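Local coordinates for erythrocyte membrane protein 1 (Plasmodium falciparum, PDB 6S8T) that probably binds a host cell-surface receptor, ICAM-1, through the DBLbeta domain modelled here, one piece of a much longer parasite adhesin, at residues A[314-317]-A[318-322]; A[338-341]-A[342-346]; A[350-353]-A[354-358]. All coordinates share one frame; numbering follows the deposited sequence.

How the contacts relate
From the N terminus, helix 293-319 runs out to its end at contact 1, the chain turns through a disulfide-rich loop, and helix 335-372 carries it back through contact 2 and then contact 3. Each contact is local, joining consecutive turns along one helix, so none encloses a long loop; the three follow in series, without nesting or crossing. Contacts 1 and 2 lie side by side, their centres about 9 Å apart, and are tied by the disulfide between C320 and C340. Contact 3 sits further along the second helix, about 18 Å from contact 2 between centres, where that helix packs on F305 and M308 of helix 293-319.

Contact 1 (A[314-317]-A[318-322]); sequences DKLM and KQCSQ
L316 and C320 meet one turn apart where helix 293-319 runs out. L316 holds CG on the far side of CB from its own N (chi1 -159°), and with chi2 at 60° methyl CD1 is the branch that touches the cysteine, 3.9 Å from C320 SG. C320 CB lies close to L316 O, and its sulfur is joined in a disulfide to C340 of helix 335-372. L316 also packs on A343 and C344 of that helix and on Y462, so the apolar side of this turn is covered by helix 335-372 and Y462.

Around the helix from there the long side chains run past carbonyls. K318 lies alongside D314 O, with K318 CG 3.4 Å from that oxygen; its ammonium does not reach the D314 carboxylate, K318 NZ staying 5.7 Å from D314 OD2. In Q319 the first torsion (chi1 -65°) turns CG away from the carbonyl carbon and sets Q319 CG 3.2 Å from K315 O. The bend at chi2 then swings the amide, whose oxygen makes a weak hydrogen bond to S339 OG. K315 NZ makes a salt bridge with E312.

The backbone shows where the helix stops. Q319 N still donates to K315 O at 3.1 Å, and C320 N to L316 O at 3.2 Å, but C320 is the first residue to leave helical angles. M317 O then has S321 CB beside it at 3.2 Å, while S321 OG turns back to donate to K318 O, 3.2 Å away and above the carbonyl plane. This is a helix C-terminus pinned by a disulfide to the next helix of a cysteine-rich Duffy-binding-like domain.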
loop_
_atom_site.group_PDB
_atom_site.type_symbol
_atom_site.label_atom_id
_atom_site.label_comp_id
_atom_site.label_asym_id
_atom_site.label_seq_id
_atom_site.Cartn_x
_atom_site.Cartn_y
_atom_site.Cartn_z
ATOM N N ASP A 314 22.873 6.606 -11.747
ATOM C CA ASP A 314 23.191 6.792 -13.161
ATOM C C ASP A 314 23.739 8.187 -13.425
ATOM O O ASP A 314 24.655 8.356 -14.238
ATOM C CB ASP A 314 21.956 6.530 -14.021
ATOM C CG ASP A 314 21.601 5.061 -14.098
ATOM O OD1 ASP A 314 22.324 4.243 -13.493
ATOM O OD2 ASP A 314 20.600 4.725 -14.764
ATOM N N LYS A 315 23.186 9.203 -12.755
ATOM C CA LYS A 315 23.736 10.549 -12.878
ATOM C C LYS A 315 25.167 10.606 -12.367
ATOM O O LYS A 315 25.982 11.381 -12.881
ATOM C CB LYS A 315 22.865 11.549 -12.118
ATOM C CG LYS A 315 21.442 11.656 -12.634
ATOM C CD LYS A 315 20.624 12.623 -11.796
ATOM C CE LYS A 315 19.196 12.723 -12.312
ATOM N NZ LYS A 315 18.347 13.594 -11.452
ATOM N N LEU A 316 25.491 9.793 -11.362
ATOM C CA LEU A 316 26.850 9.746 -10.843
ATOM C C LEU A 316 27.795 9.013 -11.789
ATOM O O LEU A 316 28.980 9.358 -11.862
ATOM C CB LEU A 316 26.854 9.083 -9.464
ATOM C CG LEU A 316 28.047 9.371 -8.552
ATOM C CD1 LEU A 316 28.155 10.860 -8.272
ATOM C CD2 LEU A 316 27.924 8.586 -7.255
ATOM N N MET A 317 27.297 8.011 -12.521
ATOM C CA MET A 317 28.157 7.272 -13.440
ATOM C C MET A 317 28.553 8.118 -14.641
ATOM O O MET A 317 29.648 7.939 -15.189
ATOM C CB MET A 317 27.464 5.993 -13.917
ATOM C CG MET A 317 27.101 5.012 -12.811
ATOM S SD MET A 317 26.709 3.355 -13.417
ATOM C CE MET A 317 25.373 3.705 -14.557
ATOM N N LYS A 318 27.685 9.035 -15.064
ATOM C CA LYS A 318 27.938 9.838 -16.253
ATOM C C LYS A 318 28.709 11.115 -15.940
ATOM O O LYS A 318 29.569 11.526 -16.727
ATOM C CB LYS A 318 26.615 10.175 -16.946
ATOM C CG LYS A 318 25.819 8.948 -17.366
ATOM C CD LYS A 318 24.465 9.327 -17.940
ATOM C CE LYS A 318 23.628 8.093 -18.239
ATOM N NZ LYS A 318 22.255 8.450 -18.693
ATOM N N GLN A 319 28.423 11.753 -14.803
ATOM C CA GLN A 319 29.137 12.971 -14.440
ATOM C C GLN A 319 30.543 12.681 -13.932
ATOM O O GLN A 319 31.438 13.518 -14.090
ATOM C CB GLN A 319 28.354 13.749 -13.382
ATOM C CG GLN A 319 27.019 14.279 -13.866
ATOM C CD GLN A 319 27.164 15.273 -15.000
ATOM O OE1 GLN A 319 28.162 15.990 -15.092
ATOM N NE2 GLN A 319 26.167 15.318 -15.877
ATOM N N CYS A 320 30.756 11.511 -13.327
ATOM C CA CYS A 320 32.052 11.134 -12.777
ATOM C C CYS A 320 32.760 10.079 -13.621
ATOM O O CYS A 320 33.712 9.451 -13.147
ATOM C CB CYS A 320 31.893 10.636 -11.341
ATOM S SG CYS A 320 31.347 11.895 -10.163
ATOM N N SER A 321 32.313 9.871 -14.862
ATOM C CA SER A 321 32.937 8.864 -15.716
ATOM C C SER A 321 34.383 9.216 -16.040
ATOM O O SER A 321 35.229 8.321 -16.150
ATOM C CB SER A 321 32.133 8.695 -17.006
ATOM O OG SER A 321 32.094 9.903 -17.747
ATOM N N GLN A 322 34.684 10.505 -16.188
ATOM C CA GLN A 322 36.028 10.916 -16.575
ATOM C C GLN A 322 37.011 10.840 -15.412
ATOM O O GLN A 322 38.208 10.618 -15.633
ATOM C CB GLN A 322 35.993 12.334 -17.146
ATOM C CG GLN A 322 35.021 12.512 -18.308
ATOM C CD GLN A 322 35.458 11.773 -19.560
ATOM O OE1 GLN A 322 36.651 11.607 -19.815
ATOM N NE2 GLN A 322 34.488 11.323 -20.349
#

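Contact 2 (A[338-341]-A[342-346]); sequences TSCE and QACEE
Q342 lies beside T338, one helical turn earlier, both side chains pointing the same way along the outside of helix 335-372. Starting at its root, Q342 CB sits 3.5 Å from T338 O, the same oxygen that accepts the Q342 backbone N-H at 3.0 Å. Q342 CG passes closer still, 3.3 Å from T338 O. With CG turned away from its own carbonyl carbon (chi1 -67°) and the chain extended beyond, Q342 CD comes alongside T338 CG2 at 4.1 Å. At the tip, Q342 NE2 rests 3.9 Å from the same methyl in a plain van der Waals contact, while on the other arm Q342 OE1 stays near T338 O, at 4.1 Å. The threonine can offer that methyl because its OG1 faces back up the chain, where it is hydrogen-bonded to D334 O.

On another side of the helix C340 and C344 stand one turn apart, C340 SG 4.3 Å from C344 SG, yet they are not bonded to each other. C340 pairs with C320 and C344 with C466, while C344 SG lies 3.3 Å from C340 O. Cysteines spaced i, i+4 thus bind one helical face to two other parts of the chain, an alpha-helix cross-linked within a disulfide-rich Duffy-binding-like domain.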
loop_
_atom_site.group_PDB
_atom_site.type_symbol
_atom_site.label_atom_id
_atom_site.label_comp_id
_atom_site.label_asym_id
_atom_site.label_seq_id
_atom_site.Cartn_x
_atom_site.Cartn_y
_atom_site.Cartn_z
ATOM N N THR A 338 34.543 19.430 -11.427
ATOM C CA THR A 338 33.539 20.235 -10.741
ATOM C C THR A 338 32.151 19.624 -10.881
ATOM O O THR A 338 31.401 19.534 -9.901
ATOM C CB THR A 338 33.555 21.665 -11.285
ATOM O OG1 THR A 338 34.849 22.241 -11.074
ATOM C CG2 THR A 338 32.510 22.518 -10.585
ATOM N N SER A 339 31.790 19.192 -12.092
ATOM C CA SER A 339 30.484 18.568 -12.284
ATOM C C SER A 339 30.393 17.225 -11.570
ATOM O O SER A 339 29.295 16.799 -11.192
ATOM C CB SER A 339 30.188 18.397 -13.774
ATOM O OG SER A 339 31.115 17.516 -14.381
ATOM N N CYS A 340 31.525 16.546 -11.376
ATOM C CA CYS A 340 31.501 15.285 -10.642
ATOM C C CYS A 340 31.317 15.521 -9.148
ATOM O O CYS A 340 30.535 14.818 -8.496
ATOM C CB CYS A 340 32.779 14.490 -10.914
ATOM S SG CYS A 340 33.004 13.037 -9.852
ATOM N N GLU A 341 32.016 16.513 -8.588
ATOM C CA GLU A 341 31.867 16.802 -7.164
ATOM C C GLU A 341 30.468 17.316 -6.849
ATOM O O GLU A 341 29.901 16.984 -5.800
ATOM C CB GLU A 341 32.928 17.806 -6.716
ATOM C CG GLU A 341 34.327 17.216 -6.614
ATOM C CD GLU A 341 35.367 18.236 -6.185
ATOM O OE1 GLU A 341 35.199 19.432 -6.509
ATOM O OE2 GLU A 341 36.350 17.843 -5.520
ATOM N N GLN A 342 29.890 18.121 -7.742
ATOM C CA GLN A 342 28.516 18.571 -7.539
ATOM C C GLN A 342 27.528 17.418 -7.650
ATOM O O GLN A 342 26.499 17.419 -6.965
ATOM C CB GLN A 342 28.169 19.672 -8.540
ATOM C CG GLN A 342 28.941 20.966 -8.329
ATOM C CD GLN A 342 28.616 22.017 -9.373
ATOM O OE1 GLN A 342 28.010 21.719 -10.404
ATOM N NE2 GLN A 342 29.016 23.257 -9.109
ATOM N N ALA A 343 27.819 16.427 -8.495
ATOM C CA ALA A 343 26.942 15.266 -8.590
ATOM C C ALA A 343 27.014 14.404 -7.335
ATOM O O ALA A 343 26.002 13.819 -6.932
ATOM C CB ALA A 343 27.290 14.438 -9.827
ATOM N N CYS A 344 28.191 14.313 -6.705
ATOM C CA CYS A 344 28.307 13.549 -5.465
ATOM C C CYS A 344 27.561 14.228 -4.326
ATOM O O CYS A 344 26.965 13.553 -3.477
ATOM C CB CYS A 344 29.777 13.358 -5.085
ATOM S SG CYS A 344 30.783 12.433 -6.263
ATOM N N GLU A 345 27.597 15.561 -4.280
ATOM C CA GLU A 345 26.900 16.286 -3.223
ATOM C C GLU A 345 25.394 16.073 -3.310
ATOM O O GLU A 345 24.730 15.859 -2.288
ATOM C CB GLU A 345 27.239 17.774 -3.302
ATOM C CG GLU A 345 26.658 18.598 -2.170
ATOM C CD GLU A 345 27.465 18.485 -0.893
ATOM O OE1 GLU A 345 28.500 19.176 -0.784
ATOM O OE2 GLU A 345 27.071 17.701 -0.005
ATOM N N GLU A 346 24.835 16.122 -4.525
ATOM C CA GLU A 346 23.405 15.887 -4.697
ATOM C C GLU A 346 23.026 14.457 -4.336
ATOM O O GLU A 346 21.930 14.221 -3.813
ATOM C CB GLU A 346 22.982 16.194 -6.134
ATOM C CG GLU A 346 23.159 17.648 -6.542
ATOM C CD GLU A 346 22.737 17.917 -7.981
ATOM O OE1 GLU A 346 22.279 16.970 -8.658
ATOM O OE2 GLU A 346 22.866 19.076 -8.434
#

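Contact 3 (A[350-353]-A[354-358]); sequences KIKK and WEKQW
W354 turns its indole back along helix 335-372 so that one ring edge meets the carbonyl of K350, a turn earlier. Two torsions place it there: chi1 (-78°) points CG away from its own carbonyl carbon, and chi2 (78°) turns the ring until W354 CD1 is 3.1 Å from K350 O, which lies near the ring plane. That oxygen also accepts the W354 backbone N-H at 3.3 Å. K353 takes the less usual rotamer, CG wedged between its backbone N and carbonyl carbon, which sets K353 CG 4.1 Å from W354 CD1, at a slant to the indole. Beyond a further bend at chi3, its NZ forms a salt bridge with E95.

Elsewhere on the helix K352 is folded twice. The bend at chi2 (63°) directs K352 CD to the OE1 end of the E355 carboxylate, 3.4 Å from E355 OE1, the two side chains crossing at a slant. The bend at chi4 turns the ammonium, but the salt bridge from K352 NZ to E355 OE1 is long, 3.7 Å. K352 NZ is also 5.1 Å from K356 NZ, like charges that E355 may partly offset. With CG anti to its backbone N and the chain extended, E355 carries its carboxylate to Y453, F455 and D457.

I351 and W354 pack this helix on helix 293-319, through M308, Q309 and F305, and the W354 ring meets that of W301; loops and helix 417-424 cover it elsewhere, within the largely helical DBL fold.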
loop_
_atom_site.group_PDB
_atom_site.type_symbol
_atom_site.label_atom_id
_atom_site.label_comp_id
_atom_site.label_asym_id
_atom_site.label_seq_id
_atom_site.Cartn_x
_atom_site.Cartn_y
_atom_site.Cartn_z
ATOM N N LYS A 350 20.231 13.442 -1.192
ATOM C CA LYS A 350 19.015 12.670 -1.428
ATOM C C LYS A 350 19.011 11.375 -0.627
ATOM O O LYS A 350 17.988 11.008 -0.036
ATOM C CB LYS A 350 18.859 12.365 -2.918
ATOM C CG LYS A 350 18.111 13.423 -3.703
ATOM C CD LYS A 350 17.556 12.837 -4.992
ATOM C CE LYS A 350 16.751 13.861 -5.769
ATOM N NZ LYS A 350 17.610 14.965 -6.276
ATOM N N ILE A 351 20.137 10.661 -0.604
ATOM C CA ILE A 351 20.182 9.394 0.118
ATOM C C ILE A 351 20.022 9.622 1.615
ATOM O O ILE A 351 19.406 8.804 2.310
ATOM C CB ILE A 351 21.484 8.640 -0.209
ATOM C CG1 ILE A 351 21.569 8.369 -1.710
ATOM C CG2 ILE A 351 21.550 7.328 0.548
ATOM C CD1 ILE A 351 20.399 7.591 -2.253
ATOM N N LYS A 352 20.538 10.741 2.132
ATOM C CA LYS A 352 20.471 10.985 3.569
ATOM C C LYS A 352 19.040 11.234 4.032
ATOM O O LYS A 352 18.620 10.709 5.070
ATOM C CB LYS A 352 21.363 12.165 3.949
ATOM C CG LYS A 352 21.512 12.349 5.448
ATOM C CD LYS A 352 22.195 11.142 6.077
ATOM C CE LYS A 352 21.973 11.093 7.581
ATOM N NZ LYS A 352 20.549 10.820 7.916
ATOM N N LYS A 353 18.273 12.031 3.283
ATOM C CA LYS A 353 16.915 12.336 3.722
ATOM C C LYS A 353 16.008 11.115 3.634
ATOM O O LYS A 353 15.111 10.951 4.471
ATOM C CB LYS A 353 16.346 13.505 2.916
ATOM C CG LYS A 353 16.377 13.318 1.417
ATOM C CD LYS A 353 16.435 14.658 0.696
ATOM C CE LYS A 353 15.332 15.592 1.158
ATOM N NZ LYS A 353 15.362 16.882 0.414
ATOM N N TRP A 354 16.227 10.242 2.647
ATOM C CA TRP A 354 15.498 8.979 2.617
ATOM C C TRP A 354 15.922 8.077 3.771
ATOM O O TRP A 354 15.089 7.375 4.355
ATOM C CB TRP A 354 15.711 8.276 1.275
ATOM C CG TRP A 354 14.888 8.848 0.150
ATOM C CD1 TRP A 354 15.134 9.994 -0.546
ATOM C CD2 TRP A 354 13.691 8.289 -0.409
ATOM N NE1 TRP A 354 14.164 10.187 -1.502
ATOM C CE2 TRP A 354 13.267 9.155 -1.438
ATOM C CE3 TRP A 354 12.937 7.143 -0.139
ATOM C CZ2 TRP A 354 12.123 8.912 -2.197
ATOM C CZ3 TRP A 354 11.801 6.903 -0.892
ATOM C CH2 TRP A 354 11.403 7.784 -1.909
ATOM N N GLU A 355 17.211 8.095 4.122
ATOM C CA GLU A 355 17.692 7.262 5.220
ATOM C C GLU A 355 17.030 7.629 6.541
ATOM O O GLU A 355 16.802 6.752 7.383
ATOM C CB GLU A 355 19.212 7.377 5.344
ATOM C CG GLU A 355 19.813 6.454 6.392
ATOM C CD GLU A 355 21.298 6.686 6.597
ATOM O OE1 GLU A 355 21.797 7.758 6.190
ATOM O OE2 GLU A 355 21.967 5.794 7.165
ATOM N N LYS A 356 16.710 8.909 6.747
ATOM C CA LYS A 356 16.060 9.303 7.993
ATOM C C LYS A 356 14.683 8.661 8.122
ATOM O O LYS A 356 14.267 8.286 9.223
ATOM C CB LYS A 356 15.957 10.825 8.085
ATOM C CG LYS A 356 17.284 11.519 8.345
ATOM C CD LYS A 356 17.079 12.987 8.685
ATOM C CE LYS A 356 18.384 13.646 9.098
ATOM N NZ LYS A 356 18.184 15.068 9.493
ATOM N N GLN A 357 13.967 8.519 7.005
ATOM C CA GLN A 357 12.668 7.855 7.045
ATOM C C GLN A 357 12.817 6.375 7.382
ATOM O O GLN A 357 12.032 5.830 8.170
ATOM C CB GLN A 357 11.939 8.044 5.710
ATOM C CG GLN A 357 11.736 9.512 5.313
ATOM C CD GLN A 357 10.818 9.696 4.108
ATOM O OE1 GLN A 357 10.695 8.813 3.257
ATOM N NE2 GLN A 357 10.163 10.850 4.038
ATOM N N TRP A 358 13.830 5.713 6.813
ATOM C CA TRP A 358 14.018 4.284 7.055
ATOM C C TRP A 358 14.352 3.991 8.514
ATOM O O TRP A 358 13.929 2.959 9.046
ATOM C CB TRP A 358 15.109 3.739 6.131
ATOM C CG TRP A 358 15.531 2.322 6.429
ATOM C CD1 TRP A 358 16.694 1.924 7.027
ATOM C CD2 TRP A 358 14.798 1.124 6.139
ATOM N NE1 TRP A 358 16.729 0.554 7.128
ATOM C CE2 TRP A 358 15.577 0.038 6.592
ATOM C CE3 TRP A 358 13.561 0.862 5.546
ATOM C CZ2 TRP A 358 15.159 -1.287 6.466
ATOM C CZ3 TRP A 358 13.148 -0.456 5.420
ATOM C CH2 TRP A 358 13.944 -1.510 5.876
#